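PDB 3NTV: MW1564 protein from Staphylococcus aureus, which is a putative caffeoyl-CoA O-methyltransferase, probably transferring a methyl group from S-adenosylmethionine to a hydroxyl of its acceptor substrate. Local coordinates for residues Met197-Lys200 and Val201-Asn205. Residues are numbered along the deposited sequence; the frame is centred on the assembly and turned at random.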
# COMPACT_ATOMS: atom_id res chain seq x y z
N MSE A 197 -2.85 8.97 -23.75
CA MSE A 197 -3.14 8.59 -22.36
C MSE A 197 -1.90 8.56 -21.50
O MSE A 197 -1.93 9.01 -20.35
CB MSE A 197 -3.90 7.26 -22.30
CG MSE A 197 -5.27 7.33 -22.97
SE MSE A 197 -6.52 8.57 -22.09
CE MSE A 197 -6.33 10.09 -23.34
N VAL A 198 -0.78 8.04 -22.05
CA VAL A 198 0.51 8.00 -21.34
C VAL A 198 0.92 9.45 -21.04
O VAL A 198 1.30 9.75 -19.90
CB VAL A 198 1.57 7.20 -22.12
CG1 VAL A 198 2.98 7.40 -21.54
CG2 VAL A 198 1.23 5.72 -22.16
N LYS A 199 0.79 10.37 -22.03
CA LYS A 199 1.13 11.77 -21.82
C LYS A 199 0.28 12.39 -20.70
O LYS A 199 0.81 13.10 -19.85
CB LYS A 199 0.97 12.58 -23.13
CG LYS A 199 1.96 13.72 -23.25
CD LYS A 199 1.42 14.88 -24.08
CE LYS A 199 2.27 16.13 -23.94
NZ LYS A 199 2.12 16.77 -22.60
N LYS A 200 -1.03 12.13 -20.71
CA LYS A 200 -1.95 12.65 -19.70
C LYS A 200 -1.55 12.15 -18.29
O LYS A 200 -1.48 12.95 -17.36
CB LYS A 200 -3.40 12.22 -20.02
CG LYS A 200 -4.43 12.75 -19.02
CD LYS A 200 -5.73 11.93 -19.07
CE LYS A 200 -6.58 12.25 -20.26
NZ LYS A 200 -7.90 11.58 -20.18
N VAL A 201 -1.29 10.86 -18.16
CA VAL A 201 -0.95 10.22 -16.88
C VAL A 201 0.39 10.73 -16.38
O VAL A 201 0.51 11.09 -15.20
CB VAL A 201 -1.03 8.67 -17.01
CG1 VAL A 201 -0.39 7.97 -15.83
CG2 VAL A 201 -2.49 8.22 -17.14
N GLN A 202 1.38 10.82 -17.28
CA GLN A 202 2.68 11.36 -16.88
C GLN A 202 2.56 12.80 -16.41
O GLN A 202 3.16 13.14 -15.38
CB GLN A 202 3.72 11.21 -17.99
CG GLN A 202 4.13 9.75 -18.24
CD GLN A 202 5.10 9.58 -19.40
OE1 GLN A 202 5.65 8.50 -19.63
NE2 GLN A 202 5.25 10.60 -20.23
N ASP A 203 1.78 13.65 -17.14
CA ASP A 203 1.54 15.03 -16.74
C ASP A 203 0.85 15.08 -15.36
O ASP A 203 1.23 15.88 -14.52
CB ASP A 203 0.69 15.78 -17.78
CG ASP A 203 1.44 16.10 -19.06
OD1 ASP A 203 2.68 15.87 -19.10
OD2 ASP A 203 0.79 16.57 -20.03
N TYR A 204 -0.17 14.23 -15.16
CA TYR A 204 -0.89 14.15 -13.88
C TYR A 204 0.08 13.82 -12.74
O TYR A 204 0.04 14.50 -11.72
CB TYR A 204 -2.02 13.09 -13.94
CG TYR A 204 -2.77 12.91 -12.64
CD1 TYR A 204 -3.94 13.61 -12.39
CD2 TYR A 204 -2.29 12.05 -11.65
CE1 TYR A 204 -4.64 13.44 -11.19
CE2 TYR A 204 -2.98 11.88 -10.45
CZ TYR A 204 -4.17 12.57 -10.23
OH TYR A 204 -4.89 12.40 -9.07
N ASN A 205 0.90 12.79 -12.91
CA ASN A 205 1.86 12.38 -11.86
C ASN A 205 2.82 13.51 -11.46
O ASN A 205 3.01 13.76 -10.27
CB ASN A 205 2.62 11.14 -12.27
CG ASN A 205 1.72 9.93 -12.40
OD1 ASN A 205 0.59 9.88 -11.88
ND2 ASN A 205 2.18 8.95 -13.15
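The carbonyl oxygen of K199 lies under one face of the D203 carboxylate, almost straight below CG, with K199 O 3.2 Å from D203 CG. OD1 and OD2 are acceptors too, so this is a contact and not a hydrogen bond; K199 O is already used by the backbone N of D203. NZ of K199 meets OD2 of D203 at 2.9 Å on its syn side, toward OD1, which is itself 3.7 Å from NZ. The contact is therefore a salt bridge made essentially through one oxygen. It spans one helical turn, the K199 chain passing at a slant across the D203 side chain. K199 is near extended through chi2 and chi3 and then bends at chi4 (-71°), which turns NZ over to D203. The other flat group, the Y204 ring, has OD1 of N205 in plane at its edge, while A150 and S155, K156 and F159 of helix 155-162 pack around the side chain and its OH is hydrogen-bonded to T174 OG1.

V198 and Q202 run side by side in the same direction, with CG1 of V198 3.7 Å from CD of Q202. V201 instead turns CG2 back onto the carbonyl oxygen of M197, at 3.4 Å. Four i to i+4 backbone bonds hold the frame, from V201 N to M197 O through Y204 N to K200 O, all 2.8-2.9 Å with N-H...O angles of 159-168°. K200 sends NZ to the carbonyls of A151 and A153, and N205 ND2 bonds to V177 O and to Y28 OH of the second subunit. The arrangement is that of a regular alpha-helix with an i to i+4 salt bridge, here in helix 192-209, which follows strand 170-175 and precedes strand 214-219 in the Rossmann-like methyltransferase fold and packs on its sheet through Y204.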